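Long-range contacts in archaemetzincin (Archaeoglobus fulgidus, PDB 3ZVS), which is a probable zinc metalloprotease of peptidase family M54 whose natural substrate is unknown, holding one catalytic zinc ion and a second that seems structural: residues Y4-S9 with P34-S39; A85-A90 with G124-S129; E114-I119 with N131-F136. All blocks are in the same frame, centred on the assembly; numbering follows the deposited sequence.

Contact 1 (Y4-S9 with P34-S39)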
# COMPACT_ATOMS: atom_id res chain seq x y z
N TYR A 4 -10.44 4.55 -2.85
CA TYR A 4 -11.17 4.13 -1.66
C TYR A 4 -10.17 3.48 -0.74
O TYR A 4 -9.57 2.47 -1.10
CB TYR A 4 -12.27 3.13 -2.03
CG TYR A 4 -13.29 3.73 -2.96
CD1 TYR A 4 -13.09 3.76 -4.32
CD2 TYR A 4 -14.46 4.30 -2.45
CE1 TYR A 4 -14.02 4.32 -5.16
CE2 TYR A 4 -15.39 4.88 -3.29
CZ TYR A 4 -15.17 4.87 -4.64
OH TYR A 4 -16.10 5.45 -5.48
N ILE A 5 -9.97 4.05 0.44
CA ILE A 5 -9.12 3.45 1.45
C ILE A 5 -9.97 2.58 2.35
O ILE A 5 -10.93 3.04 2.95
CB ILE A 5 -8.41 4.52 2.30
CG1 ILE A 5 -7.57 5.46 1.42
CG2 ILE A 5 -7.53 3.91 3.37
CD1 ILE A 5 -7.19 6.75 2.11
N GLN A 6 -9.61 1.32 2.44
CA GLN A 6 -10.28 0.36 3.30
C GLN A 6 -9.38 0.03 4.50
O GLN A 6 -8.43 -0.76 4.40
CB GLN A 6 -10.59 -0.95 2.53
CG GLN A 6 -11.18 -2.05 3.43
CD GLN A 6 -12.49 -1.61 4.04
OE1 GLN A 6 -13.48 -1.41 3.34
NE2 GLN A 6 -12.50 -1.43 5.33
N PRO A 7 -9.67 0.61 5.67
CA PRO A 7 -8.89 0.28 6.85
C PRO A 7 -9.17 -1.16 7.28
O PRO A 7 -10.34 -1.56 7.39
CB PRO A 7 -9.38 1.31 7.92
CG PRO A 7 -10.15 2.33 7.14
CD PRO A 7 -10.75 1.57 5.99
N LEU A 8 -8.13 -1.93 7.50
CA LEU A 8 -8.23 -3.32 7.90
C LEU A 8 -7.30 -3.57 9.07
O LEU A 8 -6.11 -3.83 8.86
CB LEU A 8 -7.84 -4.24 6.75
CG LEU A 8 -8.69 -4.17 5.50
CD1 LEU A 8 -8.03 -4.94 4.37
CD2 LEU A 8 -10.07 -4.70 5.72
N SER A 9 -7.80 -3.42 10.29
CA SER A 9 -6.94 -3.48 11.48
C SER A 9 -5.74 -2.54 11.39
O SER A 9 -4.59 -2.97 11.35
CB SER A 9 -6.48 -4.88 11.74
OG SER A 9 -7.60 -5.76 11.89
N PRO A 34 -15.60 2.42 5.95
CA PRO A 34 -15.68 2.01 7.34
C PRO A 34 -14.60 0.99 7.71
O PRO A 34 -14.38 0.07 6.97
CB PRO A 34 -17.05 1.33 7.40
CG PRO A 34 -17.85 2.01 6.29
CD PRO A 34 -16.85 2.18 5.20
N ALA A 35 -13.96 1.21 8.85
CA ALA A 35 -12.94 0.29 9.33
C ALA A 35 -13.50 -1.08 9.64
O ALA A 35 -14.65 -1.21 10.09
CB ALA A 35 -12.28 0.84 10.53
N SER A 36 -12.71 -2.11 9.39
CA SER A 36 -13.07 -3.46 9.76
C SER A 36 -11.80 -4.15 10.20
O SER A 36 -10.69 -3.71 9.89
CB SER A 36 -13.76 -4.23 8.60
OG SER A 36 -12.88 -4.52 7.53
N ASP A 37 -11.93 -5.23 10.96
CA ASP A 37 -10.78 -6.04 11.27
C ASP A 37 -10.42 -6.89 10.06
O ASP A 37 -11.31 -7.44 9.39
CB ASP A 37 -11.07 -6.97 12.45
CG ASP A 37 -11.35 -6.23 13.74
OD1 ASP A 37 -11.07 -5.02 13.88
OD2 ASP A 37 -11.91 -6.88 14.65
N VAL A 38 -9.13 -7.05 9.78
CA VAL A 38 -8.69 -7.88 8.68
C VAL A 38 -9.22 -9.31 8.92
O VAL A 38 -9.28 -9.79 10.06
CB VAL A 38 -7.16 -7.75 8.46
CG1 VAL A 38 -6.36 -8.33 9.64
CG2 VAL A 38 -6.77 -8.38 7.15
N SER A 39 -9.65 -9.97 7.85
CA SER A 39 -10.33 -11.27 7.98
C SER A 39 -9.41 -12.35 8.53
O SER A 39 -8.34 -12.60 7.98
CB SER A 39 -10.89 -11.70 6.63
OG SER A 39 -11.60 -12.94 6.79
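Leu8 and Ser36 form a single parallel-type backbone bridge at the margin of the main sheet, where the chain running on from strand 2-7 meets the loop that follows strand 29-32. Ser36 N gives a hydrogen bond to Pro7 O (3.1 Å), and Ser36 O takes one from Ser9 N (2.9 Å). Gln6 binds the loop from beside this bridge. Its chain bends at chi2 (61°), and the NE2 of the amide, which lies nearly in plane with both acceptors, donates to Pro34 O (2.9 Å) and to Pro7 O (3.0 Å). Pro7 O is thereby held from opposite faces of its plane, by Gln6 NE2 and Ser36 N. Strands 2-7 and 29-32, with helix 12-26 between them, make a beta-alpha-beta crossover, and the bridge carries the pairing of these parallel neighbours past the last residue of strand 29-32. Apolar contacts line the same path: Pro7 CB rests on Ala35 CB (3.9 Å), and Leu8 CB on Val38 CB (4.0 Å), the side chains of Leu8 and Val38 both also touching Ile55 of helix 52-58. Farther along, Ser9 OG lies beside its own backbone N (chi1 -57°) and accepts a fairly straight hydrogen bond from Val38 N (2.9 Å, 160°).

Contact 2 (A85-A90 with G124-S129). With ZN (zinc ion), chain D; ZN (zinc ion), chain E.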
# COMPACT_ATOMS: atom_id res chain seq x y z
N ALA A 85 -0.70 -5.91 -5.29
CA ALA A 85 -1.61 -5.17 -6.12
C ALA A 85 -2.01 -5.95 -7.36
O ALA A 85 -1.25 -6.79 -7.86
CB ALA A 85 -0.95 -3.82 -6.54
N GLU A 86 -3.19 -5.64 -7.87
CA GLU A 86 -3.59 -6.10 -9.20
C GLU A 86 -3.03 -5.13 -10.24
O GLU A 86 -3.47 -3.98 -10.33
CB GLU A 86 -5.11 -6.11 -9.31
CG GLU A 86 -5.77 -7.01 -8.28
CD GLU A 86 -7.28 -6.96 -8.32
OE1 GLU A 86 -7.85 -5.93 -8.71
OE2 GLU A 86 -7.91 -7.98 -7.99
N LEU A 87 -2.05 -5.57 -11.04
CA LEU A 87 -1.44 -4.69 -12.03
C LEU A 87 -2.46 -4.26 -13.09
O LEU A 87 -3.01 -5.10 -13.80
CB LEU A 87 -0.26 -5.41 -12.69
CG LEU A 87 0.49 -4.56 -13.72
CD1 LEU A 87 1.37 -3.49 -13.10
CD2 LEU A 87 1.35 -5.44 -14.62
N GLY A 88 -2.73 -2.96 -13.14
CA GLY A 88 -3.77 -2.42 -14.02
C GLY A 88 -5.19 -2.86 -13.70
O GLY A 88 -6.08 -2.67 -14.54
N GLY A 89 -5.40 -3.40 -12.50
CA GLY A 89 -6.71 -3.87 -12.03
C GLY A 89 -7.42 -2.84 -11.16
O GLY A 89 -7.50 -1.65 -11.48
N ALA A 90 -7.96 -3.31 -10.02
CA ALA A 90 -8.76 -2.44 -9.19
C ALA A 90 -8.27 -2.31 -7.76
O ALA A 90 -8.53 -1.28 -7.12
CB ALA A 90 -10.18 -2.91 -9.19
N GLY A 124 -1.20 0.51 -13.35
CA GLY A 124 -0.59 -0.20 -14.45
C GLY A 124 0.91 -0.09 -14.49
O GLY A 124 1.54 -0.60 -15.43
N LEU A 125 1.52 0.53 -13.48
CA LEU A 125 2.96 0.68 -13.43
C LEU A 125 3.66 -0.54 -12.83
O LEU A 125 3.34 -0.99 -11.73
CB LEU A 125 3.38 1.92 -12.62
CG LEU A 125 2.84 3.24 -13.14
CD1 LEU A 125 3.18 4.37 -12.20
CD2 LEU A 125 3.45 3.54 -14.49
N LYS A 126 4.61 -1.08 -13.58
CA LYS A 126 5.52 -2.10 -13.09
C LYS A 126 6.67 -1.49 -12.29
O LYS A 126 6.82 -0.27 -12.22
CB LYS A 126 6.08 -2.91 -14.26
CG LYS A 126 5.00 -3.62 -15.05
CD LYS A 126 5.57 -4.50 -16.17
CE LYS A 126 4.51 -4.73 -17.25
NZ LYS A 126 4.08 -3.46 -17.95
N HIS A 127 7.45 -2.33 -11.63
CA HIS A 127 8.63 -1.80 -10.96
C HIS A 127 9.50 -1.02 -11.91
O HIS A 127 9.67 -1.39 -13.07
CB HIS A 127 9.40 -2.90 -10.27
CG HIS A 127 8.69 -3.41 -9.07
ND1 HIS A 127 8.72 -4.72 -8.66
CD2 HIS A 127 7.84 -2.78 -8.23
CE1 HIS A 127 7.95 -4.86 -7.60
NE2 HIS A 127 7.42 -3.69 -7.31
N CYS A 128 10.05 0.06 -11.38
CA CYS A 128 10.83 1.03 -12.13
C CYS A 128 12.25 1.07 -11.55
O CYS A 128 12.44 1.08 -10.33
CB CYS A 128 10.17 2.39 -11.91
SG CYS A 128 10.99 3.74 -12.86
N SER A 129 13.26 1.15 -12.40
CA SER A 129 14.62 1.20 -11.87
C SER A 129 15.15 2.63 -11.71
O SER A 129 16.26 2.86 -11.25
CB SER A 129 15.57 0.40 -12.74
OG SER A 129 15.68 1.01 -13.98
ZN ZN D . 5.86 -3.22 -6.13
ZN ZN E . 9.41 5.44 -12.50
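Gly124 packs backbone to backbone on Gly88, with their CA atoms 3.9 Å apart, where the end of helix 104-122 meets the hairpin between strands 83-85 and 91-95. Gly124 leaves the helix with positive phi (106°) in a Schellman motif; a CB at these backbone angles would collide with the preceding carbonyl O. Gly88, its backbone hydrogen-bonded to that of His121, also has positive phi, as the third residue of a type II turn from Glu86 to Gly89, in which Glu86 accepts a hydrogen bond from Ala90 N through OE1 (2.9 Å) and forms a salt bridge with Arg91 through OE2. At Leu125 the roles divide between backbone and side chain. Leu125 O lies 3.5 Å from Leu87 CD1 and accepts a hydrogen bond from His121 ND1, while the side chain points away from the hairpin and packs on Met134, Phe150 and Cys154. This run supplies the later part of the HExxHxxGxxH zinc-binding motif of metzincins: Gly124 is its glycine and His127 its third histidine. Lys126 follows, and Leu87, with CG anti to its backbone N (chi1 -178°), reaches across to its aliphatic chain. The two side chains cross at about a right angle, with Leu87 CD2 4.1 Å from Lys126 CG. Beyond Lys126 the segment turns to the metals. His127 binds the catalytic zinc ion through NE2 at 2.0 Å, and its ring meets Phe136 edge to face. Cys128 binds the second zinc ion through SG, together with Cys132, Cys151 and Cys154.

Contact 3 (E114-I119 with N131-F136). With ZN (zinc ion), chain D; ZN (zinc ion), chain E.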
# COMPACT_ATOMS: atom_id res chain seq x y z
N GLU A 114 4.86 3.92 0.41
CA GLU A 114 4.46 2.56 0.10
C GLU A 114 3.01 2.49 -0.38
O GLU A 114 2.66 1.65 -1.22
CB GLU A 114 4.75 1.66 1.30
CG GLU A 114 6.25 1.57 1.60
CD GLU A 114 7.01 0.99 0.45
OE1 GLU A 114 7.06 -0.25 0.39
OE2 GLU A 114 7.52 1.72 -0.42
N ALA A 115 2.14 3.37 0.12
CA ALA A 115 0.79 3.47 -0.44
C ALA A 115 0.81 3.93 -1.90
O ALA A 115 0.12 3.36 -2.74
CB ALA A 115 -0.08 4.44 0.39
N VAL A 116 1.59 4.96 -2.19
CA VAL A 116 1.73 5.46 -3.54
C VAL A 116 2.24 4.37 -4.47
O VAL A 116 1.74 4.20 -5.58
CB VAL A 116 2.64 6.68 -3.54
CG1 VAL A 116 3.02 7.10 -4.97
CG2 VAL A 116 1.94 7.87 -2.86
N HIS A 117 3.22 3.60 -3.99
CA HIS A 117 3.78 2.47 -4.76
C HIS A 117 2.68 1.47 -5.15
O HIS A 117 2.55 1.04 -6.28
CB HIS A 117 4.85 1.80 -3.90
CG HIS A 117 5.52 0.65 -4.57
ND1 HIS A 117 6.70 0.77 -5.27
CD2 HIS A 117 5.16 -0.66 -4.67
CE1 HIS A 117 7.06 -0.41 -5.75
NE2 HIS A 117 6.14 -1.30 -5.39
N GLU A 118 1.88 1.06 -4.16
CA GLU A 118 0.83 0.10 -4.43
C GLU A 118 -0.20 0.64 -5.43
O GLU A 118 -0.64 -0.04 -6.33
CB GLU A 118 0.14 -0.32 -3.12
CG GLU A 118 1.01 -1.14 -2.19
CD GLU A 118 1.67 -2.31 -2.87
OE1 GLU A 118 1.00 -3.02 -3.66
OE2 GLU A 118 2.87 -2.55 -2.63
N ILE A 119 -0.61 1.87 -5.24
CA ILE A 119 -1.61 2.46 -6.12
C ILE A 119 -1.02 2.59 -7.53
O ILE A 119 -1.70 2.35 -8.51
CB ILE A 119 -2.12 3.82 -5.55
CG1 ILE A 119 -2.95 3.59 -4.30
CG2 ILE A 119 -2.95 4.57 -6.57
CD1 ILE A 119 -3.06 4.84 -3.45
N ASN A 131 14.95 6.81 -10.30
CA ASN A 131 14.84 7.47 -9.01
C ASN A 131 13.36 7.74 -8.85
O ASN A 131 12.86 8.76 -9.30
CB ASN A 131 15.63 8.77 -9.08
CG ASN A 131 15.86 9.39 -7.73
OD1 ASN A 131 15.12 9.14 -6.79
ND2 ASN A 131 16.89 10.22 -7.63
N CYS A 132 12.63 6.79 -8.26
CA CYS A 132 11.19 6.70 -8.44
C CYS A 132 10.57 5.90 -7.29
O CYS A 132 11.13 4.90 -6.88
CB CYS A 132 10.89 5.98 -9.76
SG CYS A 132 9.13 5.95 -10.21
N VAL A 133 9.36 6.31 -6.88
CA VAL A 133 8.60 5.58 -5.87
C VAL A 133 8.24 4.16 -6.33
O VAL A 133 7.98 3.31 -5.48
CB VAL A 133 7.33 6.40 -5.53
CG1 VAL A 133 6.34 6.44 -6.69
CG2 VAL A 133 6.68 5.90 -4.25
N MET A 134 8.20 3.92 -7.65
CA MET A 134 7.93 2.60 -8.18
C MET A 134 9.11 1.63 -8.14
O MET A 134 8.93 0.47 -8.54
CB MET A 134 7.33 2.67 -9.61
CG MET A 134 5.90 3.27 -9.68
SD MET A 134 4.72 2.56 -8.48
CE MET A 134 4.82 0.79 -8.88
N ARG A 135 10.26 2.03 -7.63
CA ARG A 135 11.32 1.05 -7.37
C ARG A 135 10.82 -0.00 -6.42
O ARG A 135 10.15 0.32 -5.41
CB ARG A 135 12.50 1.70 -6.66
CG ARG A 135 13.43 2.53 -7.49
CD ARG A 135 14.68 2.80 -6.62
NE ARG A 135 15.46 3.94 -7.09
CZ ARG A 135 16.25 4.68 -6.32
NH1 ARG A 135 16.35 4.44 -5.01
NH2 ARG A 135 16.93 5.66 -6.88
N PHE A 136 11.13 -1.26 -6.69
CA PHE A 136 11.01 -2.29 -5.67
C PHE A 136 11.91 -1.99 -4.48
O PHE A 136 13.07 -1.58 -4.67
CB PHE A 136 11.37 -3.64 -6.26
CG PHE A 136 11.42 -4.75 -5.24
CD1 PHE A 136 10.27 -5.40 -4.84
CD2 PHE A 136 12.63 -5.11 -4.64
CE1 PHE A 136 10.31 -6.40 -3.89
CE2 PHE A 136 12.67 -6.13 -3.70
CZ PHE A 136 11.50 -6.76 -3.33
ZN ZN D . 5.86 -3.22 -6.13
ZN ZN E . 9.41 5.44 -12.50
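His117, projecting from helix 104-122, is held by Val133 at the edge of its ring and by Met134 over one face. CG lies anti to the backbone N (chi1 -179°), carrying the ring off the helix toward segment 131-136. There ND1 donates a nearly straight hydrogen bond to Val133 O (2.9 Å, 172°). The carbonyl O lies in the ring plane and is met on a lone pair, so the bond fixes the rotation of the imidazole while NE2 binds the catalytic zinc ion at 2.1 Å. The side chain of Val133 makes a separate, apolar contact: it crosses that of Val116 at about a right angle, CG1 to CG1 at 3.8 Å. Met134 is the methionine of the Met-turn that gives the metzincins their name, here a type I turn from Cys132 to Arg135. Its chain bends at chi2 and chi3, and CE comes to lie over the centre of the His117 ring in a CH-pi contact, 4.1 Å from the centroid, while SD packs 3.4 Å from His117 O. An alanine in place of Met134 would probably open a gap over this face, leaving the ring without its methyl and sulfur packing. The turn is also tied to the second metal, for Cys132 SG binds that zinc ion and accepts a hydrogen bond from Met134 N (3.4 Å). With the ND1 hydrogen directed at a carbonyl O, the imidazole is likely to be polarised in the sense that strengthens NE2 as a zinc donor.

In the fold
From the N terminus, contact 1 closes first: the chain leaves strand 2-7, passes through helix 12-26 and strand 29-32, and returns to the strand it left. Contacts 2 and 3 follow on the opposite side of the chain's centre, their centres about 22 and 21 Å from that of contact 1. They cross rather than nest, their segments alternating in the order 85-90, 114-119, 124-129, 131-136. Contact 2 closes a loop holding strand 91-95 and helix 104-122 and sets the hairpin of 83-85 and 91-95 against the C-terminal end of that helix; contact 3 closes the shorter return onto it. A probable hydrogen bond from Cys128 N to Met134 O joins the two, which share both zinc ions.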